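Local coordinates for helix-turn-helix transcriptional regulator (Pseudomonas aeruginosa, PDB 5XHX), which probably binds DNA and regulates transcription as a LuxR-family protein, VqsR, of which this chain is the ligand-binding domain without the helix-turn-helix part, at residues 10-15 with 163-168; 26-31 with 167-172; 75-80 with 117-122; 84-89 with 108-113. All blocks are in the same frame, centred on the assembly; numbering follows the deposited sequence.

How the interactions relate
Four contacts join helices, and in one case a helix start and a loop, of this ligand-binding domain, and they fall into two pairs on opposite sides of the chain's centre. Interactions 1 and 2, with centres 11 Å apart, share Ile167 and Ala168 of helix 153-173 and attach the successive helices 11-21 and 28-36 to it; both also touch the second subunit. Interactions 3 and 4, again 11 Å apart between centres, are joined directly by the probable hydrogen bond from Tyr77 OH to Asp85 OD2 (2.7 Å) and by packing of Phe120 on Phe110. Between the pairs nothing touches: the nearest atoms of interactions 2 and 4 are about 11 Å apart.

Interaction 1 (10-15 with 163-168); sequences GAWHES and RPWVIA
Trp12 and Trp165 extend from opposite directions and meet through the far ends of their indoles, a helix-helix contact at the dimer-facing side of this LuxR-type ligand-binding domain. Helix 11-21 supplies Trp12 and helix 153-173 supplies Trp165. The tight part is small: Trp12 CH2 lies 3.5 Å from Trp165 CZ2, and together the segments bury 79 Å². Seen from Trp12, the partner atom sits at the ring edge and close to the ring plane; seen from Trp165, the approach is oblique. The six-membered rings have centroids 5.6 Å apart and planes at 55°, an oblique meeting of the two rings.

Trp12 spans the gap because its CG stands anti to the backbone N, a torsion (chi1 171°) that brings the far end of the indole to Trp165. Val166 CG2 lies 3.9 Å above one face of the Trp165 ring, offset toward the rim, and His13 of the second subunit meets that indole with planes at about 25°. Trp165 is buried, whereas Trp12, which also touches Thr35, is partly exposed.

The looser side lies back along segment 10-15, where Ala11 is exposed and makes no contact with 163-168; Glu14, though exposed, packs on Pro164 of the second subunit. Next to CH2 in the ring, Trp12 CZ2 comes within 3.6 Å of the same Trp165 CZ2.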
loop_
_atom_site.group_PDB
_atom_site.type_symbol
_atom_site.label_atom_id
_atom_site.label_comp_id
_atom_site.label_asym_id
_atom_site.label_seq_id
_atom_site.Cartn_x
_atom_site.Cartn_y
_atom_site.Cartn_z
ATOM N N GLY A 10 4.368 -15.239 -8.211
ATOM C CA GLY A 10 4.099 -15.825 -6.909
ATOM C C GLY A 10 4.791 -15.129 -5.752
ATOM O O GLY A 10 4.139 -14.512 -4.895
ATOM N N ALA A 11 6.126 -15.229 -5.715
ATOM C CA ALA A 11 6.889 -14.648 -4.615
ATOM C C ALA A 11 6.758 -13.129 -4.570
ATOM O O ALA A 11 6.907 -12.530 -3.502
ATOM C CB ALA A 11 8.364 -15.043 -4.728
ATOM N N TRP A 12 6.490 -12.493 -5.714
ATOM C CA TRP A 12 6.382 -11.040 -5.739
ATOM C C TRP A 12 5.149 -10.560 -4.975
ATOM O O TRP A 12 5.177 -9.494 -4.346
ATOM C CB TRP A 12 6.341 -10.542 -7.180
ATOM C CG TRP A 12 6.010 -9.082 -7.268
ATOM C CD1 TRP A 12 4.905 -8.522 -7.839
ATOM C CD2 TRP A 12 6.774 -7.998 -6.723
ATOM N NE1 TRP A 12 4.945 -7.151 -7.704
ATOM C CE2 TRP A 12 6.082 -6.806 -7.023
ATOM C CE3 TRP A 12 7.982 -7.920 -6.019
ATOM C CZ2 TRP A 12 6.554 -5.554 -6.641
ATOM C CZ3 TRP A 12 8.451 -6.673 -5.643
ATOM C CH2 TRP A 12 7.738 -5.508 -5.956
ATOM N N HIS A 13 4.054 -11.321 -5.030
ATOM C CA HIS A 13 2.842 -10.900 -4.334
ATOM C C HIS A 13 3.031 -10.964 -2.829
ATOM O O HIS A 13 2.538 -10.094 -2.103
ATOM C CB HIS A 13 1.654 -11.752 -4.782
ATOM C CG HIS A 13 1.267 -11.517 -6.207
ATOM N ND1 HIS A 13 1.498 -12.440 -7.206
ATOM C CD2 HIS A 13 0.715 -10.439 -6.812
ATOM C CE1 HIS A 13 1.078 -11.952 -8.361
ATOM N NE2 HIS A 13 0.597 -10.739 -8.148
ATOM N N GLU A 14 3.763 -11.974 -2.341
ATOM C CA GLU A 14 4.036 -12.063 -0.910
ATOM C C GLU A 14 5.006 -10.978 -0.460
ATOM O O GLU A 14 4.857 -10.435 0.642
ATOM C CB GLU A 14 4.559 -13.458 -0.546
ATOM C CG GLU A 14 3.416 -14.415 -0.197
ATOM C CD GLU A 14 3.848 -15.843 0.104
ATOM O OE1 GLU A 14 5.032 -16.198 -0.094
ATOM O OE2 GLU A 14 2.976 -16.622 0.549
ATOM N N SER A 15 5.991 -10.635 -1.299
ATOM C CA SER A 15 6.868 -9.505 -0.987
ATOM C C SER A 15 6.066 -8.223 -0.866
ATOM O O SER A 15 6.241 -7.443 0.077
ATOM C CB SER A 15 7.943 -9.340 -2.064
ATOM O OG SER A 15 8.893 -10.383 -1.992
ATOM N N ARG A 163 8.643 3.070 -9.830
ATOM C CA ARG A 163 8.375 4.379 -9.240
ATOM C C ARG A 163 6.902 4.676 -8.970
ATOM O O ARG A 163 6.612 5.223 -7.896
ATOM C CB ARG A 163 8.990 5.444 -10.159
ATOM C CG ARG A 163 8.742 6.900 -9.767
ATOM C CD ARG A 163 9.457 7.746 -10.799
ATOM N NE ARG A 163 9.068 9.136 -10.750
ATOM C CZ ARG A 163 9.416 10.044 -11.657
ATOM N NH1 ARG A 163 10.182 9.706 -12.689
ATOM N NH2 ARG A 163 8.993 11.302 -11.531
ATOM N N PRO A 164 5.939 4.355 -9.858
ATOM C CA PRO A 164 4.534 4.690 -9.552
ATOM C C PRO A 164 4.071 4.243 -8.173
ATOM O O PRO A 164 3.444 5.030 -7.449
ATOM C CB PRO A 164 3.757 3.979 -10.670
ATOM C CG PRO A 164 4.698 3.926 -11.799
ATOM C CD PRO A 164 6.070 3.750 -11.201
ATOM N N TRP A 165 4.374 3.012 -7.771
ATOM C CA TRP A 165 3.913 2.581 -6.465
ATOM C C TRP A 165 4.923 2.851 -5.358
ATOM O O TRP A 165 4.521 2.934 -4.194
ATOM C CB TRP A 165 3.518 1.094 -6.473
ATOM C CG TRP A 165 4.575 0.109 -6.883
ATOM C CD1 TRP A 165 4.725 -0.453 -8.115
ATOM C CD2 TRP A 165 5.597 -0.458 -6.056
ATOM N NE1 TRP A 165 5.797 -1.319 -8.113
ATOM C CE2 TRP A 165 6.338 -1.354 -6.857
ATOM C CE3 TRP A 165 5.948 -0.309 -4.709
ATOM C CZ2 TRP A 165 7.425 -2.079 -6.365
ATOM C CZ3 TRP A 165 7.026 -1.024 -4.220
ATOM C CH2 TRP A 165 7.754 -1.899 -5.049
ATOM N N VAL A 166 6.212 3.010 -5.680
ATOM C CA VAL A 166 7.160 3.442 -4.649
ATOM C C VAL A 166 6.751 4.801 -4.099
ATOM O O VAL A 166 6.645 4.989 -2.886
ATOM C CB VAL A 166 8.601 3.465 -5.188
ATOM C CG1 VAL A 166 9.553 4.147 -4.157
ATOM C CG2 VAL A 166 9.062 2.044 -5.478
ATOM N N ILE A 167 6.484 5.763 -4.980
ATOM C CA ILE A 167 6.199 7.102 -4.470
ATOM C C ILE A 167 4.800 7.163 -3.853
ATOM O O ILE A 167 4.555 7.955 -2.939
ATOM C CB ILE A 167 6.382 8.157 -5.576
ATOM C CG1 ILE A 167 5.303 8.024 -6.628
ATOM C CG2 ILE A 167 7.820 8.058 -6.231
ATOM C CD1 ILE A 167 5.444 9.046 -7.760
ATOM N N ALA A 168 3.854 6.359 -4.357
ATOM C CA ALA A 168 2.537 6.290 -3.729
ATOM C C ALA A 168 2.652 5.775 -2.305
ATOM O O ALA A 168 2.046 6.325 -1.373
ATOM C CB ALA A 168 1.604 5.392 -4.553
#

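Interaction 2 (26-31 with 167-172); sequences PFFWRI and IALMKK
Two side-chain pairs, Phe28 with Leu169 and Trp29 with Met170, carry this contact, and in both an aromatic ring presents its edge to an aliphatic chain. Leu169 CD1 lies near the plane of the Phe28 ring, 4.0 Å from Phe28 CE1, and the two side chains run at a slant to each other. Met170 instead crosses Trp29 at about a right angle, with Met170 CG 3.8 Å from Trp29 CZ3 at the benzo edge of the indole. It is therefore the methylene, rather than the sulfur, that makes the closest approach.

The rings come from consecutive residues of helix 28-36, which packs on helix 153-173 beside the antiparallel sheet of the domain; Trp29 and Met170 both rest on Leu141 and Leu143 of strand 140-147. With chi1 at 165°, Phe28 is carried toward 167-172, while Trp29 CG lies beside its backbone N (chi1 -67°). The two rings still touch: Phe28 CD2 sits 3.8 Å above the centre of the Trp29 ring. All four contacting residues are buried. The polar end of the indole is satisfied by Glu177, whose OE2 accepts from Trp29 NE1, and Leu169 also packs on Leu20 of the second subunit.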
loop_
_atom_site.group_PDB
_atom_site.type_symbol
_atom_site.label_atom_id
_atom_site.label_comp_id
_atom_site.label_asym_id
_atom_site.label_seq_id
_atom_site.Cartn_x
_atom_site.Cartn_y
_atom_site.Cartn_z
ATOM N N PRO A 26 7.649 0.390 12.572
ATOM C CA PRO A 26 8.915 1.149 12.596
ATOM C C PRO A 26 9.883 0.766 11.497
ATOM O O PRO A 26 10.653 1.618 11.034
ATOM C CB PRO A 26 9.498 0.815 13.979
ATOM C CG PRO A 26 8.329 0.400 14.805
ATOM C CD PRO A 26 7.370 -0.270 13.863
ATOM N N PHE A 27 9.873 -0.492 11.068
ATOM C CA PHE A 27 10.827 -1.015 10.102
ATOM C C PHE A 27 10.367 -0.856 8.654
ATOM O O PHE A 27 10.902 -1.538 7.775
ATOM C CB PHE A 27 11.099 -2.495 10.391
ATOM C CG PHE A 27 9.854 -3.287 10.714
ATOM C CD1 PHE A 27 9.158 -3.948 9.717
ATOM C CD2 PHE A 27 9.370 -3.348 12.015
ATOM C CE1 PHE A 27 8.007 -4.674 10.009
ATOM C CE2 PHE A 27 8.224 -4.065 12.320
ATOM C CZ PHE A 27 7.542 -4.735 11.311
ATOM N N PHE A 28 9.390 0.014 8.388
ATOM C CA PHE A 28 8.872 0.148 7.025
ATOM C C PHE A 28 9.973 0.509 6.029
ATOM O O PHE A 28 10.083 -0.107 4.968
ATOM C CB PHE A 28 7.762 1.194 6.968
ATOM C CG PHE A 28 7.435 1.637 5.560
ATOM C CD1 PHE A 28 6.645 0.836 4.728
ATOM C CD2 PHE A 28 7.938 2.839 5.054
ATOM C CE1 PHE A 28 6.358 1.227 3.428
ATOM C CE2 PHE A 28 7.652 3.236 3.743
ATOM C CZ PHE A 28 6.856 2.430 2.935
ATOM N N TRP A 29 10.784 1.533 6.337
ATOM C CA TRP A 29 11.785 1.974 5.365
ATOM C C TRP A 29 12.820 0.890 5.102
ATOM O O TRP A 29 13.292 0.738 3.969
ATOM C CB TRP A 29 12.467 3.265 5.840
ATOM C CG TRP A 29 11.520 4.408 5.862
ATOM C CD1 TRP A 29 10.976 4.988 6.956
ATOM C CD2 TRP A 29 10.951 5.078 4.723
ATOM N NE1 TRP A 29 10.134 6.003 6.585
ATOM C CE2 TRP A 29 10.105 6.080 5.217
ATOM C CE3 TRP A 29 11.115 4.952 3.338
ATOM C CZ2 TRP A 29 9.388 6.940 4.377
ATOM C CZ3 TRP A 29 10.410 5.809 2.504
ATOM C CH2 TRP A 29 9.555 6.783 3.024
ATOM N N ARG A 30 13.198 0.132 6.138
ATOM C CA ARG A 30 14.092 -1.001 5.918
ATOM C C ARG A 30 13.482 -2.002 4.944
ATOM O O ARG A 30 14.174 -2.509 4.054
ATOM C CB ARG A 30 14.443 -1.689 7.244
ATOM C CG ARG A 30 15.448 -2.846 7.054
ATOM C CD ARG A 30 15.828 -3.574 8.356
ATOM N NE ARG A 30 14.665 -4.047 9.106
ATOM C CZ ARG A 30 14.088 -5.239 8.945
ATOM N NH1 ARG A 30 14.557 -6.104 8.052
ATOM N NH2 ARG A 30 13.032 -5.568 9.682
ATOM N N ILE A 31 12.180 -2.279 5.073
ATOM C CA ILE A 31 11.554 -3.261 4.184
ATOM C C ILE A 31 11.444 -2.712 2.764
ATOM O O ILE A 31 11.627 -3.445 1.788
ATOM C CB ILE A 31 10.178 -3.697 4.726
ATOM C CG1 ILE A 31 10.317 -4.298 6.133
ATOM C CG2 ILE A 31 9.527 -4.725 3.755
ATOM C CD1 ILE A 31 11.327 -5.420 6.201
ATOM N N ILE A 167 6.484 5.763 -4.980
ATOM C CA ILE A 167 6.199 7.102 -4.470
ATOM C C ILE A 167 4.800 7.163 -3.853
ATOM O O ILE A 167 4.555 7.955 -2.939
ATOM C CB ILE A 167 6.382 8.157 -5.576
ATOM C CG1 ILE A 167 5.303 8.024 -6.628
ATOM C CG2 ILE A 167 7.820 8.058 -6.231
ATOM C CD1 ILE A 167 5.444 9.046 -7.760
ATOM N N ALA A 168 3.854 6.359 -4.357
ATOM C CA ALA A 168 2.537 6.290 -3.729
ATOM C C ALA A 168 2.652 5.775 -2.305
ATOM O O ALA A 168 2.046 6.325 -1.373
ATOM C CB ALA A 168 1.604 5.392 -4.553
ATOM N N LEU A 169 3.430 4.713 -2.123
ATOM C CA LEU A 169 3.668 4.153 -0.799
ATOM C C LEU A 169 4.332 5.170 0.121
ATOM O O LEU A 169 3.945 5.320 1.284
ATOM C CB LEU A 169 4.569 2.923 -0.927
ATOM C CG LEU A 169 4.160 1.506 -0.578
ATOM C CD1 LEU A 169 5.446 0.700 -0.423
ATOM C CD2 LEU A 169 3.333 1.479 0.690
ATOM N N MET A 170 5.398 5.819 -0.366
ATOM C CA MET A 170 6.113 6.801 0.454
ATOM C C MET A 170 5.165 7.872 0.964
ATOM O O MET A 170 5.168 8.206 2.153
ATOM C CB MET A 170 7.258 7.430 -0.350
ATOM C CG MET A 170 8.368 6.440 -0.690
ATOM S SD MET A 170 9.600 7.129 -1.804
ATOM C CE MET A 170 10.065 8.582 -0.807
ATOM N N LYS A 171 4.332 8.411 0.072
ATOM C CA LYS A 171 3.383 9.450 0.463
ATOM C C LYS A 171 2.431 8.939 1.542
ATOM O O LYS A 171 2.163 9.638 2.528
ATOM C CB LYS A 171 2.610 9.930 -0.774
ATOM C CG LYS A 171 1.610 11.060 -0.522
ATOM C CD LYS A 171 2.254 12.253 0.182
ATOM C CE LYS A 171 1.454 13.539 -0.025
ATOM N NZ LYS A 171 1.784 14.198 -1.334
ATOM N N LYS A 172 1.952 7.698 1.403
ATOM C CA LYS A 172 1.035 7.159 2.401
ATOM C C LYS A 172 1.743 6.893 3.722
ATOM O O LYS A 172 1.137 7.039 4.790
ATOM C CB LYS A 172 0.366 5.886 1.868
ATOM C CG LYS A 172 -0.628 6.160 0.740
ATOM C CD LYS A 172 -1.701 7.139 1.210
ATOM C CE LYS A 172 -2.695 7.468 0.108
ATOM N NZ LYS A 172 -2.256 8.595 -0.762
#

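Interaction 3 (75-80 with 117-122); sequences SRYITG and NTYFAH
Tyr77 and Tyr119 stack face to face where helix 72-81 passes helix 114-123, and this ring pair makes up most of the 146 Å² buried between the segments. Along 75-80, Ser75 comes first; its carbonyl O accepts the helical bond from Thr79 N at 2.9 Å. Arg76 points its CB toward 117-122 but stays at the margin, and its NH1 forms a salt bridge with Glu114, at the start of the opposing helix.

Tyr77 then makes the contact. Its CG is anti to the backbone N (chi1 -177°), and Tyr119 adopts the same torsion, which sets the two rings side by side between the helices. The ring centroids are 4.5 Å apart, with planes tilted by 28°. The stack is unsymmetrical: Tyr77 CD1 sits 3.7 Å above the centre of the Tyr119 ring, whereas Tyr119 CZ lies toward the rim of the Tyr77 ring. Tyr77 CB adds a 3.6 Å contact to Tyr119 CE1. The Tyr77 hydroxyl is engaged by Asp85.

Past the tyrosine, the helix widens into a pi-type turn over 77-80.

In the fold, the stack lies between helices 72-81 and 114-123: its Tyr77 side rests on Leu48 and Phe50 of strand 44-50, while Tyr119 is flanked within its own helix by Tyr115 and Tyr123.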
loop_
_atom_site.group_PDB
_atom_site.type_symbol
_atom_site.label_atom_id
_atom_site.label_comp_id
_atom_site.label_asym_id
_atom_site.label_seq_id
_atom_site.Cartn_x
_atom_site.Cartn_y
_atom_site.Cartn_z
ATOM N N SER A 75 24.839 14.256 13.240
ATOM C CA SER A 75 24.573 15.608 13.725
ATOM C C SER A 75 25.185 16.657 12.805
ATOM O O SER A 75 24.549 17.677 12.509
ATOM C CB SER A 75 25.100 15.755 15.153
ATOM O OG SER A 75 24.991 17.090 15.587
ATOM N N ARG A 76 26.412 16.414 12.317
ATOM C CA ARG A 76 27.030 17.356 11.387
ATOM C C ARG A 76 26.221 17.478 10.105
ATOM O O ARG A 76 26.073 18.579 9.551
ATOM C CB ARG A 76 28.461 16.934 11.050
ATOM C CG ARG A 76 29.460 17.046 12.203
ATOM C CD ARG A 76 30.860 17.255 11.640
ATOM N NE ARG A 76 30.978 18.588 11.064
ATOM C CZ ARG A 76 31.848 18.939 10.125
ATOM N NH1 ARG A 76 32.701 18.045 9.624
ATOM N NH2 ARG A 76 31.857 20.190 9.683
ATOM N N TYR A 77 25.739 16.350 9.583
ATOM C CA TYR A 77 24.878 16.407 8.411
ATOM C C TYR A 77 23.669 17.289 8.690
ATOM O O TYR A 77 23.392 18.241 7.954
ATOM C CB TYR A 77 24.444 14.987 8.001
ATOM C CG TYR A 77 23.606 14.986 6.748
ATOM C CD1 TYR A 77 24.196 15.044 5.498
ATOM C CD2 TYR A 77 22.233 14.948 6.817
ATOM C CE1 TYR A 77 23.443 15.053 4.348
ATOM C CE2 TYR A 77 21.456 14.961 5.660
ATOM C CZ TYR A 77 22.064 15.015 4.436
ATOM O OH TYR A 77 21.306 15.042 3.286
ATOM N N ILE A 78 22.967 17.007 9.785
ATOM C CA ILE A 78 21.722 17.705 10.089
ATOM C C ILE A 78 21.950 19.203 10.311
ATOM O O ILE A 78 21.126 20.034 9.897
ATOM C CB ILE A 78 21.045 17.035 11.294
ATOM C CG1 ILE A 78 20.545 15.637 10.891
ATOM C CG2 ILE A 78 19.901 17.880 11.835
ATOM C CD1 ILE A 78 19.927 14.865 12.049
ATOM N N THR A 79 23.062 19.581 10.956
ATOM C CA THR A 79 23.250 20.993 11.311
ATOM C C THR A 79 24.015 21.776 10.256
ATOM O O THR A 79 24.322 22.954 10.482
ATOM C CB THR A 79 23.973 21.143 12.662
ATOM O OG1 THR A 79 25.291 20.587 12.557
ATOM C CG2 THR A 79 23.210 20.445 13.759
ATOM N N GLY A 80 24.319 21.186 9.102
ATOM C CA GLY A 80 24.949 22.001 8.081
ATOM C C GLY A 80 25.492 21.316 6.850
ATOM O O GLY A 80 25.388 21.859 5.750
ATOM N N ASN A 117 33.929 14.186 1.482
ATOM C CA ASN A 117 35.029 13.458 2.102
ATOM C C ASN A 117 34.703 12.942 3.487
ATOM O O ASN A 117 35.449 12.113 4.018
ATOM C CB ASN A 117 36.266 14.348 2.175
ATOM C CG ASN A 117 36.822 14.637 0.819
ATOM O OD1 ASN A 117 37.500 13.793 0.227
ATOM N ND2 ASN A 117 36.524 15.821 0.293
ATOM N N THR A 118 33.605 13.394 4.076
ATOM C CA THR A 118 33.267 12.951 5.417
ATOM C C THR A 118 32.008 12.088 5.375
ATOM O O THR A 118 32.092 10.855 5.422
ATOM C CB THR A 118 33.123 14.170 6.337
ATOM O OG1 THR A 118 32.109 15.047 5.827
ATOM C CG2 THR A 118 34.449 14.944 6.383
ATOM N N TYR A 119 30.845 12.723 5.229
ATOM C CA TYR A 119 29.583 11.995 5.325
ATOM C C TYR A 119 29.393 11.044 4.140
ATOM O O TYR A 119 29.117 9.854 4.329
ATOM C CB TYR A 119 28.427 12.996 5.428
ATOM C CG TYR A 119 27.084 12.348 5.606
ATOM C CD1 TYR A 119 26.499 12.238 6.866
ATOM C CD2 TYR A 119 26.407 11.824 4.513
ATOM C CE1 TYR A 119 25.255 11.628 7.021
ATOM C CE2 TYR A 119 25.184 11.205 4.657
ATOM C CZ TYR A 119 24.610 11.108 5.910
ATOM O OH TYR A 119 23.379 10.488 6.032
ATOM N N PHE A 120 29.543 11.557 2.912
ATOM C CA PHE A 120 29.303 10.761 1.705
ATOM C C PHE A 120 30.183 9.518 1.666
ATOM O O PHE A 120 29.689 8.392 1.496
ATOM C CB PHE A 120 29.559 11.612 0.460
ATOM C CG PHE A 120 29.181 10.927 -0.830
ATOM C CD1 PHE A 120 30.112 10.181 -1.540
ATOM C CD2 PHE A 120 27.889 11.038 -1.332
ATOM C CE1 PHE A 120 29.761 9.552 -2.721
ATOM C CE2 PHE A 120 27.527 10.412 -2.515
ATOM C CZ PHE A 120 28.461 9.668 -3.211
ATOM N N ALA A 121 31.501 9.711 1.791
ATOM C CA ALA A 121 32.432 8.591 1.734
ATOM C C ALA A 121 32.067 7.509 2.738
ATOM O O ALA A 121 32.219 6.317 2.447
ATOM C CB ALA A 121 33.862 9.085 1.970
ATOM N N HIS A 122 31.533 7.890 3.896
ATOM C CA HIS A 122 31.187 6.877 4.881
ATOM C C HIS A 122 29.811 6.256 4.635
ATOM O O HIS A 122 29.678 5.027 4.625
ATOM C CB HIS A 122 31.248 7.469 6.291
ATOM C CG HIS A 122 30.998 6.463 7.368
ATOM N ND1 HIS A 122 29.731 6.146 7.813
ATOM C CD2 HIS A 122 31.849 5.678 8.069
ATOM C CE1 HIS A 122 29.814 5.222 8.752
ATOM N NE2 HIS A 122 31.089 4.925 8.931
#

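Interaction 4 (84-89 with 108-113); sequences QDPFYQ and EDFETT
Gln84 and Phe110 lose the most surface here, and each meets a different residue across the gap. Gln84 and Thr113 run alongside each other with opposed directions, bringing Gln84 OE1 to 3.5 Å from Thr113 CB. This oxygen has its polar partner just beyond the segment: it accepts from Tyr115 N, in the first turn of helix 114-123. Thr113 is the N-cap of that helix. Its OG1, placed between the backbone N and the carbonyl carbon (chi1 65°), bonds Phe110 O in the carbonyl plane at 2.9 Å and also caps Tyr116 N.

Phe110 belongs to a short 3-10 turn in the loop between helices 102-105 and 114-123, and packs against the N-terminus of helix 86-92. There the side chains of Pro86 and Phe110 cross at about a right angle, with Pro86 CD 3.5 Å from Phe110 CE1, obliquely placed against the ring. Asp85 is the N-cap of helix 86-92: Asp85 OD1 accepts from Phe87 N at 2.8 Å, met from above the carboxylate plane (53° out of it). Tyr116 of helix 114-123 meets Phe110 edge-to-face.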
loop_
_atom_site.group_PDB
_atom_site.type_symbol
_atom_site.label_atom_id
_atom_site.label_comp_id
_atom_site.label_asym_id
_atom_site.label_seq_id
_atom_site.Cartn_x
_atom_site.Cartn_y
_atom_site.Cartn_z
ATOM N N GLN A 84 25.515 20.929 1.443
ATOM C CA GLN A 84 26.391 20.534 0.339
ATOM C C GLN A 84 25.957 19.214 -0.297
ATOM O O GLN A 84 26.635 18.715 -1.208
ATOM C CB GLN A 84 27.846 20.402 0.837
ATOM C CG GLN A 84 28.400 21.687 1.534
ATOM C CD GLN A 84 29.551 21.386 2.510
ATOM O OE1 GLN A 84 30.298 20.413 2.337
ATOM N NE2 GLN A 84 29.707 22.236 3.523
ATOM N N ASP A 85 24.871 18.625 0.182
ATOM C CA ASP A 85 24.402 17.364 -0.381
ATOM C C ASP A 85 23.691 17.678 -1.688
ATOM O O ASP A 85 22.647 18.349 -1.677
ATOM C CB ASP A 85 23.480 16.656 0.603
ATOM C CG ASP A 85 22.974 15.294 0.087
ATOM O OD1 ASP A 85 23.143 14.984 -1.106
ATOM O OD2 ASP A 85 22.360 14.566 0.891
ATOM N N PRO A 86 24.216 17.218 -2.826
ATOM C CA PRO A 86 23.526 17.476 -4.107
ATOM C C PRO A 86 22.066 17.038 -4.105
ATOM O O PRO A 86 21.238 17.637 -4.807
ATOM C CB PRO A 86 24.366 16.694 -5.134
ATOM C CG PRO A 86 25.232 15.759 -4.349
ATOM C CD PRO A 86 25.423 16.389 -2.982
ATOM N N PHE A 87 21.708 16.055 -3.284
ATOM C CA PHE A 87 20.317 15.617 -3.246
ATOM C C PHE A 87 19.433 16.580 -2.461
ATOM O O PHE A 87 18.229 16.674 -2.742
ATOM C CB PHE A 87 20.233 14.202 -2.678
ATOM C CG PHE A 87 20.696 13.156 -3.657
ATOM C CD1 PHE A 87 19.827 12.691 -4.637
ATOM C CD2 PHE A 87 22.004 12.678 -3.636
ATOM C CE1 PHE A 87 20.246 11.730 -5.562
ATOM C CE2 PHE A 87 22.434 11.720 -4.580
ATOM C CZ PHE A 87 21.547 11.253 -5.532
ATOM N N TYR A 88 19.995 17.313 -1.494
ATOM C CA TYR A 88 19.216 18.389 -0.881
ATOM C C TYR A 88 18.987 19.516 -1.877
ATOM O O TYR A 88 17.878 20.038 -1.996
ATOM C CB TYR A 88 19.902 18.938 0.366
ATOM C CG TYR A 88 19.360 20.313 0.728
ATOM C CD1 TYR A 88 18.091 20.449 1.293
ATOM C CD2 TYR A 88 20.083 21.463 0.458
ATOM C CE1 TYR A 88 17.575 21.693 1.622
ATOM C CE2 TYR A 88 19.567 22.741 0.787
ATOM C CZ TYR A 88 18.309 22.833 1.366
ATOM O OH TYR A 88 17.758 24.045 1.698
ATOM N N GLN A 89 20.032 19.905 -2.604
ATOM C CA GLN A 89 19.906 21.029 -3.523
ATOM C C GLN A 89 18.893 20.737 -4.633
ATOM O O GLN A 89 18.126 21.621 -5.030
ATOM C CB GLN A 89 21.281 21.379 -4.106
ATOM C CG GLN A 89 22.268 21.996 -3.076
ATOM C CD GLN A 89 21.835 23.379 -2.522
ATOM O OE1 GLN A 89 20.994 24.073 -3.108
ATOM N NE2 GLN A 89 22.437 23.787 -1.390
ATOM N N GLU A 108 30.469 20.608 -10.317
ATOM C CA GLU A 108 31.814 20.141 -10.642
ATOM C C GLU A 108 32.720 20.094 -9.416
ATOM O O GLU A 108 33.569 19.197 -9.317
ATOM C CB GLU A 108 32.424 21.018 -11.736
ATOM C CG GLU A 108 31.910 20.696 -13.133
ATOM C CD GLU A 108 32.681 19.562 -13.798
ATOM O OE1 GLU A 108 32.610 19.427 -15.042
ATOM O OE2 GLU A 108 33.384 18.811 -13.072
ATOM N N ASP A 109 32.534 21.014 -8.464
ATOM C CA ASP A 109 33.285 21.015 -7.215
ATOM C C ASP A 109 32.662 20.118 -6.142
ATOM O O ASP A 109 32.947 20.306 -4.951
ATOM C CB ASP A 109 33.427 22.445 -6.683
ATOM C CG ASP A 109 32.110 23.027 -6.191
ATOM O OD1 ASP A 109 32.148 24.020 -5.431
ATOM O OD2 ASP A 109 31.038 22.495 -6.550
ATOM N N PHE A 110 31.811 19.163 -6.536
ATOM C CA PHE A 110 31.225 18.241 -5.565
ATOM C C PHE A 110 32.313 17.500 -4.796
ATOM O O PHE A 110 32.282 17.432 -3.563
ATOM C CB PHE A 110 30.288 17.251 -6.270
ATOM C CG PHE A 110 29.824 16.110 -5.388
ATOM C CD1 PHE A 110 29.140 16.358 -4.202
ATOM C CD2 PHE A 110 30.069 14.794 -5.748
ATOM C CE1 PHE A 110 28.709 15.309 -3.390
ATOM C CE2 PHE A 110 29.642 13.743 -4.950
ATOM C CZ PHE A 110 28.964 14.001 -3.762
ATOM N N GLU A 111 33.306 16.970 -5.511
ATOM C CA GLU A 111 34.333 16.148 -4.887
ATOM C C GLU A 111 35.267 16.947 -3.983
ATOM O O GLU A 111 36.073 16.347 -3.266
ATOM C CB GLU A 111 35.132 15.433 -5.972
ATOM C CG GLU A 111 34.253 14.728 -6.990
ATOM C CD GLU A 111 34.599 13.260 -7.151
ATOM O OE1 GLU A 111 35.573 12.797 -6.516
ATOM O OE2 GLU A 111 33.888 12.567 -7.912
ATOM N N THR A 112 35.177 18.273 -3.981
ATOM C CA THR A 112 36.012 19.087 -3.112
ATOM C C THR A 112 35.299 19.523 -1.839
ATOM O O THR A 112 35.905 20.206 -1.011
ATOM C CB THR A 112 36.523 20.317 -3.871
ATOM O OG1 THR A 112 35.477 21.295 -3.970
ATOM C CG2 THR A 112 36.979 19.917 -5.272
ATOM N N THR A 113 34.035 19.149 -1.656
ATOM C CA THR A 113 33.289 19.579 -0.479
ATOM C C THR A 113 33.656 18.719 0.725
ATOM O O THR A 113 34.068 17.563 0.590
ATOM C CB THR A 113 31.776 19.500 -0.720
ATOM O OG1 THR A 113 31.391 18.130 -0.900
ATOM C CG2 THR A 113 31.373 20.310 -1.955
#